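PDB 2EGZ: 3-dehydroquinate dehydratase from Aquifex aeolicus, which catalyses the cis-dehydration of 3-dehydroquinate to 3-dehydroshikimate, the third step of the chorismate pathway, through a Schiff-base intermediate. Local coordinates for residues 29-34 with 56-61; 84-89 with 108-113; 3-8 with 22-27; 63-68 with 114-119; 166-171 with 188-193. One frame throughout, in Å; residues are numbered along the deposited sequence.

Contact 1 (29-34 with 56-61)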
# COMPACT_ATOMS: atom_id res chain seq x y z
N LEU B 29 11.37 -19.02 2.48
CA LEU B 29 10.66 -19.25 3.73
C LEU B 29 9.61 -18.16 3.86
O LEU B 29 9.93 -16.99 4.05
CB LEU B 29 11.62 -19.20 4.93
CG LEU B 29 12.51 -20.41 5.20
CD1 LEU B 29 13.45 -20.63 4.04
CD2 LEU B 29 13.30 -20.19 6.48
N ARG B 30 8.35 -18.55 3.73
CA ARG B 30 7.24 -17.61 3.87
C ARG B 30 6.89 -17.61 5.35
O ARG B 30 5.95 -18.29 5.78
CB ARG B 30 6.05 -18.05 3.03
CG ARG B 30 6.22 -17.80 1.53
CD ARG B 30 6.30 -16.31 1.23
NE ARG B 30 5.09 -15.61 1.67
CZ ARG B 30 3.99 -15.48 0.94
NH1 ARG B 30 3.94 -15.99 -0.29
NH2 ARG B 30 2.93 -14.85 1.44
N VAL B 31 7.66 -16.86 6.13
CA VAL B 31 7.47 -16.79 7.57
C VAL B 31 6.08 -16.31 7.96
O VAL B 31 5.62 -16.58 9.07
CB VAL B 31 8.53 -15.89 8.22
CG1 VAL B 31 8.40 -15.92 9.73
CG2 VAL B 31 9.92 -16.35 7.80
N ASP B 32 5.40 -15.60 7.07
CA ASP B 32 4.06 -15.12 7.36
C ASP B 32 3.08 -16.29 7.42
O ASP B 32 1.96 -16.14 7.92
CB ASP B 32 3.60 -14.12 6.29
CG ASP B 32 3.80 -14.64 4.88
OD1 ASP B 32 4.97 -14.80 4.48
OD2 ASP B 32 2.79 -14.89 4.19
N GLN B 33 3.50 -17.44 6.91
CA GLN B 33 2.67 -18.64 6.90
C GLN B 33 3.14 -19.64 7.95
O GLN B 33 2.65 -20.78 8.00
CB GLN B 33 2.71 -19.27 5.51
CG GLN B 33 2.21 -18.36 4.40
CD GLN B 33 0.71 -18.48 4.17
OE1 GLN B 33 -0.08 -18.45 5.11
NE2 GLN B 33 0.33 -18.61 2.90
N PHE B 34 4.08 -19.22 8.79
CA PHE B 34 4.63 -20.06 9.85
C PHE B 34 3.74 -20.01 11.09
O PHE B 34 3.21 -18.96 11.44
CB PHE B 34 6.03 -19.59 10.23
CG PHE B 34 7.14 -20.17 9.39
CD1 PHE B 34 6.97 -20.38 8.02
CD2 PHE B 34 8.37 -20.48 9.96
CE1 PHE B 34 8.01 -20.89 7.24
CE2 PHE B 34 9.42 -20.99 9.19
CZ PHE B 34 9.24 -21.19 7.83
N THR B 56 18.49 -19.44 0.38
CA THR B 56 17.23 -19.03 0.99
C THR B 56 16.81 -17.61 0.66
O THR B 56 17.63 -16.75 0.35
CB THR B 56 17.31 -19.08 2.53
OG1 THR B 56 18.33 -18.18 2.98
CG2 THR B 56 17.64 -20.49 3.00
N ILE B 57 15.50 -17.39 0.72
CA ILE B 57 14.91 -16.08 0.55
C ILE B 57 14.10 -15.94 1.83
O ILE B 57 13.24 -16.78 2.13
CB ILE B 57 13.93 -15.98 -0.65
CG1 ILE B 57 14.68 -16.04 -1.98
CG2 ILE B 57 13.17 -14.66 -0.58
CD1 ILE B 57 13.77 -16.11 -3.19
N LEU B 58 14.40 -14.91 2.61
CA LEU B 58 13.69 -14.66 3.85
C LEU B 58 12.55 -13.70 3.54
O LEU B 58 12.78 -12.53 3.25
CB LEU B 58 14.64 -14.02 4.88
CG LEU B 58 14.01 -13.54 6.20
CD1 LEU B 58 13.46 -14.73 6.97
CD2 LEU B 58 15.07 -12.82 7.02
N THR B 59 11.32 -14.22 3.59
CA THR B 59 10.13 -13.42 3.32
C THR B 59 9.18 -13.44 4.51
O THR B 59 8.92 -14.50 5.08
CB THR B 59 9.36 -13.94 2.09
OG1 THR B 59 10.17 -13.81 0.92
CG2 THR B 59 8.07 -13.14 1.90
N ILE B 60 8.68 -12.27 4.87
CA ILE B 60 7.74 -12.15 5.98
C ILE B 60 6.71 -11.18 5.41
O ILE B 60 6.60 -10.04 5.85
CB ILE B 60 8.40 -11.53 7.22
CG1 ILE B 60 9.72 -12.24 7.50
CG2 ILE B 60 7.47 -11.68 8.42
CD1 ILE B 60 10.53 -11.61 8.62
N ARG B 61 5.96 -11.66 4.42
CA ARG B 61 4.98 -10.85 3.72
C ARG B 61 4.01 -10.04 4.57
O ARG B 61 3.36 -10.57 5.47
CB ARG B 61 4.17 -11.73 2.76
CG ARG B 61 3.40 -10.93 1.72
CD ARG B 61 4.33 -10.34 0.67
NE ARG B 61 5.01 -11.39 -0.08
CZ ARG B 61 4.40 -12.21 -0.94
NH1 ARG B 61 3.10 -12.10 -1.18
NH2 ARG B 61 5.10 -13.15 -1.57
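Arg30 sets CG anti to its carbonyl carbon (chi1 -76°) and bends at chi2 and chi3, while Arg61, with CG anti to the backbone N, bends at the same two torsions, so the two guanidinium groups meet face to face. The strands are neighbours in the parallel sheet of the TIM barrel, ends of a beta-alpha-beta unit. Centres of the guanidiniums lie 3.8 Å apart with planes tilted 27°, and Arg30 NH1 approaches Arg61 NH2 to 3.3 Å, a like-charge pair probably eased by the Asp32 carboxylate on Arg30. Asp32 takes Arg30 side-on: NE reaches OD1 at 2.9 Å, nearly straight and in the guanidinium plane, and NH2 reaches OD2, both through syn lone pairs. Arg61 turns NH1 to Glu65 O and NH2 to a bound tartrate, in keeping with its role in binding 3-dehydroquinate. An alanine in place of Arg30 would remove the flat group over Arg61 and would probably leave both Asp32 and the Arg61 guanidinium less firmly oriented. Between the backbones, Leu29 N donates to Ile57 O, Thr59 N to Leu29 O and Val31 N to Thr59 O. Past the last strand pair, Val31 CG2 rests 4.0 Å from Leu58 CD1.

Contact 2 (84-89 with 108-113)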
# COMPACT_ATOMS: atom_id res chain seq x y z
N SER B 84 20.53 -14.94 5.57
CA SER B 84 19.81 -15.48 4.42
C SER B 84 20.44 -14.94 3.13
O SER B 84 20.87 -13.79 3.08
CB SER B 84 18.34 -15.07 4.49
OG SER B 84 17.59 -15.67 3.45
N ASP B 85 20.50 -15.78 2.10
CA ASP B 85 21.09 -15.36 0.83
C ASP B 85 20.35 -14.17 0.25
O ASP B 85 20.96 -13.26 -0.32
CB ASP B 85 21.08 -16.53 -0.16
CG ASP B 85 21.78 -17.75 0.40
OD1 ASP B 85 23.03 -17.78 0.40
OD2 ASP B 85 21.07 -18.67 0.85
N TYR B 86 19.02 -14.18 0.40
CA TYR B 86 18.18 -13.08 -0.07
C TYR B 86 17.16 -12.75 1.02
O TYR B 86 16.79 -13.62 1.82
CB TYR B 86 17.33 -13.47 -1.29
CG TYR B 86 18.07 -13.92 -2.52
CD1 TYR B 86 18.38 -13.02 -3.54
CD2 TYR B 86 18.39 -15.26 -2.71
CE1 TYR B 86 18.98 -13.44 -4.72
CE2 TYR B 86 18.99 -15.70 -3.88
CZ TYR B 86 19.28 -14.79 -4.88
OH TYR B 86 19.84 -15.23 -6.05
N THR B 87 16.71 -11.51 1.02
CA THR B 87 15.66 -11.05 1.92
C THR B 87 14.69 -10.31 1.00
O THR B 87 15.10 -9.45 0.22
CB THR B 87 16.17 -10.08 3.01
OG1 THR B 87 16.95 -10.80 3.97
CG2 THR B 87 14.98 -9.43 3.71
N ASP B 88 13.42 -10.68 1.07
CA ASP B 88 12.40 -10.05 0.24
C ASP B 88 11.58 -9.11 1.13
O ASP B 88 10.91 -9.56 2.06
CB ASP B 88 11.48 -11.11 -0.38
CG ASP B 88 10.40 -10.51 -1.28
OD1 ASP B 88 9.87 -9.43 -0.94
OD2 ASP B 88 10.07 -11.13 -2.32
N ILE B 89 11.65 -7.82 0.85
CA ILE B 89 10.89 -6.83 1.60
C ILE B 89 10.01 -6.09 0.60
O ILE B 89 10.41 -5.88 -0.54
CB ILE B 89 11.84 -5.83 2.32
CG1 ILE B 89 11.02 -4.84 3.17
CG2 ILE B 89 12.69 -5.09 1.31
CD1 ILE B 89 10.25 -5.48 4.30
N GLY B 108 26.95 -9.04 2.88
CA GLY B 108 27.24 -9.63 1.59
C GLY B 108 26.07 -10.41 1.02
O GLY B 108 26.26 -11.30 0.18
N LYS B 109 24.87 -10.08 1.46
CA LYS B 109 23.65 -10.74 1.00
C LYS B 109 22.89 -9.86 0.01
O LYS B 109 23.31 -8.74 -0.27
CB LYS B 109 22.77 -11.08 2.21
CG LYS B 109 23.47 -11.97 3.22
CD LYS B 109 23.91 -13.28 2.58
CE LYS B 109 24.56 -14.22 3.57
NZ LYS B 109 25.90 -13.76 4.01
N LYS B 110 21.77 -10.37 -0.50
CA LYS B 110 20.98 -9.63 -1.49
C LYS B 110 19.59 -9.24 -1.01
O LYS B 110 18.94 -9.97 -0.26
CB LYS B 110 20.84 -10.45 -2.78
CG LYS B 110 22.15 -10.77 -3.46
CD LYS B 110 21.93 -11.55 -4.75
CE LYS B 110 23.24 -11.76 -5.49
NZ LYS B 110 23.03 -12.46 -6.79
N LEU B 111 19.12 -8.09 -1.48
CA LEU B 111 17.81 -7.60 -1.11
C LEU B 111 16.86 -7.59 -2.30
O LEU B 111 17.18 -7.02 -3.35
CB LEU B 111 17.90 -6.18 -0.55
CG LEU B 111 16.62 -5.60 0.07
CD1 LEU B 111 16.23 -6.43 1.28
CD2 LEU B 111 16.83 -4.14 0.47
N ILE B 112 15.72 -8.23 -2.14
CA ILE B 112 14.70 -8.23 -3.19
C ILE B 112 13.66 -7.25 -2.68
O ILE B 112 13.28 -7.31 -1.52
CB ILE B 112 14.04 -9.62 -3.35
CG1 ILE B 112 15.03 -10.60 -3.98
CG2 ILE B 112 12.79 -9.50 -4.20
CD1 ILE B 112 14.49 -12.03 -4.04
N ILE B 113 13.23 -6.33 -3.53
CA ILE B 113 12.23 -5.35 -3.14
C ILE B 113 11.04 -5.62 -4.03
O ILE B 113 11.08 -5.37 -5.24
CB ILE B 113 12.75 -3.92 -3.31
CG1 ILE B 113 13.93 -3.71 -2.34
CG2 ILE B 113 11.64 -2.92 -3.03
CD1 ILE B 113 14.64 -2.37 -2.49
O HOH W 1 20.09 -13.52 -8.06
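Tyr86 lies alongside the extended chain of Lys110, both pointing the same way, with ring atom CE1 3.5 Å from Lys110 CD. The two residues are paired on adjacent parallel strands of the TIM barrel, joined through helix 94-107 as a beta-alpha-beta unit. Both side chains hold CG anti to the carbonyl carbon, and Lys110 stays straight beyond it, so its amine ends near the phenol. A water sits at the ring edge, 2.7 Å from Tyr86 OH, and takes a weak bond from Lys110 NZ. Further along this face, Ile112 CD1 touches Tyr86 CD1 at 4.0 Å, and Ile112 CG2 packs against the carboxylate of Asp88, whose OD1 is bonded to Ser114 OG. Ile112 and Asp88 both lie close to Lys142, the Schiff-base lysine, Asp88 forming a long, weak ion pair with it. Four backbone bonds join the strands, the straightest from Ile112 N to Thr87 O (2.7 Å, 173°). On the face of Thr87, Ile89 packs on Leu96, Leu97 and Leu100 of helix 94-107; its CG1 is anti to the backbone N, leaving CG2 in the crowded position. There Ile89 CG2 meets Leu111 CD1 at 3.8 Å and Ile113 CG1 at 4.1 Å.

Contact 3 (3-8 with 22-27)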
# COMPACT_ATOMS: atom_id res chain seq x y z
N ILE B 3 15.60 -21.32 -9.66
CA ILE B 3 14.24 -21.77 -9.36
C ILE B 3 14.01 -21.79 -7.87
O ILE B 3 14.76 -22.43 -7.12
CB ILE B 3 13.99 -23.18 -9.91
CG1 ILE B 3 14.22 -23.21 -11.42
CG2 ILE B 3 12.56 -23.61 -9.59
CD1 ILE B 3 14.13 -24.60 -12.02
N ALA B 4 12.95 -21.11 -7.43
CA ALA B 4 12.62 -21.05 -6.02
C ALA B 4 11.25 -21.63 -5.73
O ALA B 4 10.35 -21.56 -6.57
CB ALA B 4 12.68 -19.61 -5.53
N VAL B 5 11.09 -22.19 -4.54
CA VAL B 5 9.82 -22.76 -4.13
C VAL B 5 9.51 -22.26 -2.73
O VAL B 5 10.34 -22.35 -1.83
CB VAL B 5 9.85 -24.30 -4.13
CG1 VAL B 5 11.00 -24.81 -3.28
CG2 VAL B 5 8.52 -24.85 -3.63
N PRO B 6 8.31 -21.68 -2.53
CA PRO B 6 7.93 -21.19 -1.21
C PRO B 6 7.50 -22.34 -0.32
O PRO B 6 6.93 -23.32 -0.79
CB PRO B 6 6.76 -20.26 -1.51
CG PRO B 6 6.11 -20.94 -2.69
CD PRO B 6 7.33 -21.26 -3.54
N LEU B 7 7.77 -22.22 0.97
CA LEU B 7 7.39 -23.26 1.92
C LEU B 7 7.04 -22.67 3.27
O LEU B 7 7.64 -21.68 3.70
CB LEU B 7 8.54 -24.26 2.12
CG LEU B 7 9.02 -25.17 0.99
CD1 LEU B 7 10.17 -26.02 1.52
CD2 LEU B 7 7.89 -26.07 0.49
N ASP B 8 6.04 -23.26 3.93
CA ASP B 8 5.69 -22.82 5.27
C ASP B 8 6.46 -23.80 6.14
O ASP B 8 7.39 -24.45 5.65
CB ASP B 8 4.17 -22.93 5.52
CG ASP B 8 3.62 -24.32 5.25
OD1 ASP B 8 4.27 -25.31 5.65
OD2 ASP B 8 2.53 -24.41 4.66
N LYS B 22 14.07 -32.59 -6.36
CA LYS B 22 13.39 -32.14 -7.56
C LYS B 22 14.09 -31.03 -8.34
O LYS B 22 13.68 -30.70 -9.46
CB LYS B 22 11.95 -31.76 -7.22
CG LYS B 22 11.13 -32.99 -6.83
CD LYS B 22 9.70 -32.65 -6.46
CE LYS B 22 8.98 -33.90 -5.97
NZ LYS B 22 9.02 -35.00 -6.98
N GLY B 23 15.14 -30.44 -7.77
CA GLY B 23 15.88 -29.41 -8.48
C GLY B 23 15.76 -27.95 -8.10
O GLY B 23 16.18 -27.07 -8.87
N ALA B 24 15.21 -27.65 -6.93
CA ALA B 24 15.08 -26.26 -6.50
C ALA B 24 16.46 -25.71 -6.18
O ALA B 24 17.31 -26.43 -5.65
CB ALA B 24 14.18 -26.17 -5.28
N ASP B 25 16.69 -24.44 -6.50
CA ASP B 25 17.97 -23.80 -6.21
C ASP B 25 17.79 -23.02 -4.93
O ASP B 25 18.73 -22.83 -4.15
CB ASP B 25 18.36 -22.82 -7.31
CG ASP B 25 18.55 -23.48 -8.65
OD1 ASP B 25 19.49 -24.29 -8.77
OD2 ASP B 25 17.77 -23.19 -9.59
N ILE B 26 16.57 -22.55 -4.73
CA ILE B 26 16.23 -21.72 -3.59
C ILE B 26 14.94 -22.14 -2.90
O ILE B 26 13.99 -22.59 -3.54
CB ILE B 26 16.03 -20.26 -4.03
CG1 ILE B 26 17.30 -19.72 -4.67
CG2 ILE B 26 15.59 -19.41 -2.85
CD1 ILE B 26 17.10 -18.38 -5.35
N VAL B 27 14.90 -21.97 -1.58
CA VAL B 27 13.70 -22.24 -0.81
C VAL B 27 13.32 -20.88 -0.22
O VAL B 27 14.13 -20.24 0.45
CB VAL B 27 13.91 -23.24 0.35
CG1 VAL B 27 12.74 -23.17 1.33
CG2 VAL B 27 14.01 -24.66 -0.20
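Asp25 holds the start of this pairing through its side chain: OD2 accepts from Ile3 N at 2.9 Å, using the anti lone pair, the one turned away from OD1. The same oxygen forms a salt bridge with Arg213 of helix 206-217, so a main-chain N-H and a guanidinium share one carboxylate atom, an arrangement that would be expected to keep Asp25 ionised. CG stands anti to the carbonyl carbon (chi1 -63°), which carries the carboxylate to the backbone of the adjacent strand. A second shared acceptor lies beside it. Ile3 O takes both Asp25 N, at 2.9 Å, and Ile26 N, at 3.0 Å, each in the carbonyl plane, so two successive amides converge on one oxygen. One step on, Val5 N reaches Ile26 O at 3.1 Å, this time from above the carbonyl plane, and Ala4 CA directs its hydrogen at the same oxygen.

Strands 2-7 and 26-30 are the first two of the TIM barrel, linked by helix 12-22 in a beta-alpha-beta unit; Gly23 ends that helix in a Schellman motif, with a positive phi that returns the chain to the sheet. Outward from the backbone, Ala4 CB meets Ile26 CB at 3.7 Å on the face that also carries Ile190. On the other face Val5 CG1, in the crowded position between N and the carbonyl carbon, touches Ala24 CB at 4.0 Å. Leu7 crosses Val27 obliquely there, CD1 against CG1 at 3.8 Å, and both pack on helix 12-22, Leu7 against Phe12 and Asn15 and Val27 against Leu16.

Contact 4 (63-68 with 114-119); sequences PEEGGR and SYHNFE
The His116 imidazole has Glu65 OE1 at its edge, in the ring plane, while Glu65 O sits above one face, offset toward the rim; the carboxylate is turned 63° from the ring. This is a His-carboxylate hydrogen bond at the mouth of the TIM barrel, between the loop after strand 55-59 and the end of strand 110-117, and His116 is the active-site proton donor/acceptor. His116 ND1 donates to Glu65 OE1 over 3.0 Å at 162°, through the anti lone pair. His116 N also reaches Glu65 OE1, at 2.9 Å but from above the carboxylate plane, so a single oxygen fixes both ring and backbone. With ND1 the donor, NE2 points to a bound tartrate, and the carboxylate would tend to raise the ring's basicity. Glu65 OE2 is held by Ser92 OG and by a water, 2.5 Å away, that also donates to Ser114 O. A glutamine in place of Glu65 would lose the negative charge beside ND1 and would probably weaken the orientation and polarisation of His116. Gly66 lies against Phe118, where a side chain would collide with CZ. At that ring's edge, in plane, Glu65 O stands 3.5 Å from Phe118 CE2.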
# COMPACT_ATOMS: atom_id res chain seq x y z
N PRO B 63 0.63 -8.03 5.52
CA PRO B 63 -0.76 -8.36 5.23
C PRO B 63 -1.36 -7.66 4.01
O PRO B 63 -2.19 -8.23 3.31
CB PRO B 63 -1.48 -7.99 6.53
CG PRO B 63 -0.62 -6.89 7.10
CD PRO B 63 0.77 -7.41 6.85
N GLU B 64 -0.92 -6.43 3.74
CA GLU B 64 -1.44 -5.69 2.59
C GLU B 64 -1.04 -6.29 1.25
O GLU B 64 -1.71 -6.06 0.24
CB GLU B 64 -0.98 -4.22 2.64
CG GLU B 64 0.48 -4.04 2.97
CD GLU B 64 0.74 -4.00 4.47
OE1 GLU B 64 0.03 -4.71 5.22
OE2 GLU B 64 1.65 -3.27 4.90
N GLU B 65 0.04 -7.06 1.23
CA GLU B 65 0.47 -7.67 -0.02
C GLU B 65 0.42 -9.20 -0.01
O GLU B 65 1.33 -9.87 -0.51
CB GLU B 65 1.86 -7.15 -0.41
CG GLU B 65 1.80 -5.69 -0.85
CD GLU B 65 3.05 -5.20 -1.55
OE1 GLU B 65 3.58 -5.92 -2.42
OE2 GLU B 65 3.50 -4.07 -1.24
N GLY B 66 -0.65 -9.74 0.56
CA GLY B 66 -0.83 -11.19 0.58
C GLY B 66 -0.27 -11.96 1.75
O GLY B 66 -0.29 -13.19 1.74
N GLY B 67 0.24 -11.27 2.76
CA GLY B 67 0.80 -11.97 3.91
C GLY B 67 -0.05 -11.83 5.15
O GLY B 67 -1.28 -11.79 5.08
N ARG B 68 0.61 -11.76 6.30
CA ARG B 68 -0.07 -11.63 7.57
C ARG B 68 0.83 -10.86 8.52
O ARG B 68 2.05 -10.89 8.39
CB ARG B 68 -0.39 -13.01 8.15
N SER B 114 9.98 -6.14 -3.43
CA SER B 114 8.80 -6.55 -4.16
C SER B 114 7.55 -5.68 -4.15
O SER B 114 7.35 -4.83 -3.29
CB SER B 114 8.40 -7.95 -3.69
OG SER B 114 8.10 -7.92 -2.31
N TYR B 115 6.70 -5.94 -5.15
CA TYR B 115 5.43 -5.27 -5.32
C TYR B 115 4.47 -6.32 -5.86
O TYR B 115 4.78 -7.00 -6.84
CB TYR B 115 5.54 -4.13 -6.35
CG TYR B 115 4.18 -3.61 -6.76
CD1 TYR B 115 3.43 -2.82 -5.89
CD2 TYR B 115 3.61 -3.97 -7.98
CE1 TYR B 115 2.13 -2.41 -6.22
CE2 TYR B 115 2.32 -3.56 -8.32
CZ TYR B 115 1.59 -2.79 -7.43
OH TYR B 115 0.29 -2.42 -7.75
N HIS B 116 3.32 -6.48 -5.22
CA HIS B 116 2.35 -7.45 -5.69
C HIS B 116 0.99 -6.81 -5.96
O HIS B 116 0.56 -5.92 -5.22
CB HIS B 116 2.14 -8.57 -4.67
CG HIS B 116 3.40 -9.25 -4.24
ND1 HIS B 116 4.36 -8.64 -3.46
CD2 HIS B 116 3.85 -10.51 -4.46
CE1 HIS B 116 5.34 -9.49 -3.22
NE2 HIS B 116 5.06 -10.63 -3.82
N ASN B 117 0.32 -7.25 -7.01
CA ASN B 117 -1.02 -6.76 -7.30
C ASN B 117 -1.79 -8.00 -7.70
O ASN B 117 -1.61 -8.54 -8.79
CB ASN B 117 -1.05 -5.74 -8.44
CG ASN B 117 -2.42 -5.07 -8.57
OD1 ASN B 117 -3.45 -5.75 -8.58
ND2 ASN B 117 -2.43 -3.74 -8.67
N PHE B 118 -2.65 -8.46 -6.80
CA PHE B 118 -3.44 -9.66 -7.01
C PHE B 118 -4.69 -9.46 -7.86
O PHE B 118 -5.44 -10.42 -8.10
CB PHE B 118 -3.82 -10.25 -5.65
CG PHE B 118 -2.62 -10.65 -4.83
CD1 PHE B 118 -2.01 -11.88 -5.03
CD2 PHE B 118 -2.08 -9.77 -3.89
CE1 PHE B 118 -0.86 -12.23 -4.32
CE2 PHE B 118 -0.93 -10.12 -3.18
CZ PHE B 118 -0.32 -11.35 -3.39
N GLU B 119 -4.91 -8.24 -8.32
CA GLU B 119 -6.09 -7.94 -9.13
C GLU B 119 -5.86 -7.65 -10.60
O GLU B 119 -6.66 -8.06 -11.45
CB GLU B 119 -6.85 -6.76 -8.52
CG GLU B 119 -7.65 -7.09 -7.27
CD GLU B 119 -8.37 -5.88 -6.71
OE1 GLU B 119 -8.94 -5.10 -7.50
OE2 GLU B 119 -8.37 -5.71 -5.47
O HOH W 2 5.32 -2.94 -2.56

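Contact 5 (166-171 with 188-193); sequences EKILIS and SVITYC
Ser188 OG accepts the backbone N-H of Leu169 at 2.9 Å and almost straight, 174°, so a side-chain oxygen takes the place a strand carbonyl usually fills. OG is anti to its own backbone N (chi1 -166°), which swings it across to the neighbouring segment. Next to it, Val189 N donates to Lys167 O at 2.9 Å, nearly along the C=O axis, and the same carbonyl receives the CA hydrogen of Ser188. Lys167 directs its own amine elsewhere, to Gly165 O and Val163 O. Ile190 N, in contrast, is buried with no partner in the model. The segments belong to the seventh and eighth strands of the TIM barrel; the axes of 168-171 and 190-192 come no closer than 7.0 Å and run 31° apart, with one backbone bridge, Lys167 with Ser188. Beyond that bridge side chains make the join. Tyr192 crosses Ile168 and Ile170 at about a right angle: Ile168 CG2 meets the ring edge at CE2, 3.8 Å away, and Ile170 CD1 comes obliquely to CD2, at 3.6 Å. Ile168 CD1 also touches Ile190 CD1, at 4.0 Å. The Tyr192 ring makes a cation-pi contact with Lys142, the Schiff-base lysine.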
# COMPACT_ATOMS: atom_id res chain seq x y z
N GLU B 166 18.92 -6.49 -13.51
CA GLU B 166 18.33 -7.78 -13.22
C GLU B 166 17.12 -7.50 -12.36
O GLU B 166 17.12 -6.57 -11.55
CB GLU B 166 19.32 -8.71 -12.52
CG GLU B 166 19.86 -8.24 -11.19
CD GLU B 166 20.91 -9.19 -10.64
OE1 GLU B 166 21.89 -9.46 -11.37
OE2 GLU B 166 20.75 -9.67 -9.50
N LYS B 167 16.08 -8.30 -12.55
CA LYS B 167 14.84 -8.11 -11.82
C LYS B 167 14.14 -9.45 -11.75
O LYS B 167 14.68 -10.46 -12.19
CB LYS B 167 13.97 -7.10 -12.59
CG LYS B 167 13.84 -7.43 -14.09
CD LYS B 167 13.11 -6.33 -14.86
CE LYS B 167 13.90 -5.03 -14.95
NZ LYS B 167 14.97 -5.06 -16.00
N ILE B 168 12.93 -9.45 -11.20
CA ILE B 168 12.12 -10.65 -11.09
C ILE B 168 10.74 -10.26 -11.59
O ILE B 168 10.09 -9.38 -11.02
CB ILE B 168 12.03 -11.14 -9.63
CG1 ILE B 168 13.43 -11.56 -9.15
CG2 ILE B 168 11.04 -12.30 -9.52
CD1 ILE B 168 13.53 -11.74 -7.63
N LEU B 169 10.30 -10.91 -12.66
CA LEU B 169 9.01 -10.60 -13.26
C LEU B 169 8.07 -11.78 -13.23
O LEU B 169 8.43 -12.87 -13.67
CB LEU B 169 9.21 -10.16 -14.70
CG LEU B 169 10.17 -8.99 -14.87
CD1 LEU B 169 10.45 -8.77 -16.35
CD2 LEU B 169 9.57 -7.75 -14.23
N ILE B 170 6.86 -11.56 -12.73
CA ILE B 170 5.88 -12.64 -12.66
C ILE B 170 4.48 -12.16 -13.01
O ILE B 170 3.97 -11.24 -12.37
CB ILE B 170 5.82 -13.26 -11.25
CG1 ILE B 170 7.20 -13.75 -10.83
CG2 ILE B 170 4.83 -14.42 -11.23
CD1 ILE B 170 7.30 -14.08 -9.37
N SER B 171 3.89 -12.76 -14.03
CA SER B 171 2.51 -12.45 -14.39
C SER B 171 1.75 -13.61 -13.77
O SER B 171 1.86 -14.75 -14.24
CB SER B 171 2.31 -12.44 -15.91
OG SER B 171 2.92 -11.31 -16.50
N SER B 188 14.58 -11.62 -16.04
CA SER B 188 14.07 -12.16 -14.77
C SER B 188 15.06 -13.23 -14.32
O SER B 188 15.30 -14.20 -15.03
CB SER B 188 12.67 -12.75 -14.95
OG SER B 188 12.05 -12.97 -13.69
N VAL B 189 15.62 -13.06 -13.12
CA VAL B 189 16.64 -13.97 -12.61
C VAL B 189 16.18 -15.13 -11.73
O VAL B 189 16.95 -16.08 -11.52
CB VAL B 189 17.72 -13.18 -11.84
CG1 VAL B 189 18.41 -12.21 -12.79
CG2 VAL B 189 17.08 -12.41 -10.68
N ILE B 190 14.96 -15.05 -11.22
CA ILE B 190 14.41 -16.11 -10.37
C ILE B 190 12.97 -16.37 -10.77
O ILE B 190 12.22 -15.44 -11.06
CB ILE B 190 14.43 -15.70 -8.87
CG1 ILE B 190 15.87 -15.47 -8.40
CG2 ILE B 190 13.75 -16.78 -8.02
CD1 ILE B 190 15.97 -14.85 -7.00
N THR B 191 12.59 -17.64 -10.80
CA THR B 191 11.22 -18.02 -11.13
C THR B 191 10.72 -18.81 -9.92
O THR B 191 11.51 -19.45 -9.23
CB THR B 191 11.16 -18.88 -12.42
OG1 THR B 191 9.79 -19.01 -12.84
CG2 THR B 191 11.75 -20.26 -12.19
N TYR B 192 9.42 -18.75 -9.66
CA TYR B 192 8.85 -19.43 -8.50
C TYR B 192 7.91 -20.56 -8.91
O TYR B 192 7.05 -20.39 -9.78
CB TYR B 192 8.09 -18.42 -7.64
CG TYR B 192 8.98 -17.32 -7.09
CD1 TYR B 192 9.22 -17.22 -5.72
CD2 TYR B 192 9.60 -16.41 -7.94
CE1 TYR B 192 10.06 -16.21 -5.21
CE2 TYR B 192 10.44 -15.40 -7.45
CZ TYR B 192 10.66 -15.32 -6.08
OH TYR B 192 11.49 -14.33 -5.59
N CYS B 193 8.08 -21.70 -8.26
CA CYS B 193 7.28 -22.88 -8.57
C CYS B 193 6.52 -23.37 -7.35
O CYS B 193 6.69 -22.87 -6.24
CB CYS B 193 8.18 -24.02 -9.05
SG CYS B 193 9.09 -23.71 -10.55

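Contacts 1, 2, 3 and 5 join strands of one barrel; contact 4 sets a loop against the end of strand 110-117. Contacts 3 and 1 share strand 26-30, with Arg30 N bonded to Leu7 O; Thr56 N to Asp85 OD2, 2.7 Å, ties contact 1 to contact 2, and Asp88 OD1 to Ser114 OG, 2.7 Å, ties contact 2 to contact 4. Contact 5 meets contact 3 where Ala4 N bonds Thr191 O, and contact 2 where Ile112 CD1 lies 3.7 Å from Ile168 CD1, near Lys142. Contacts 1 and 4 converge on the substrate pocket: Arg61 CZ is 3.3 Å from His116 NE2, and both side chains hydrogen-bond a tartrate, probably from the crystallisation liquor.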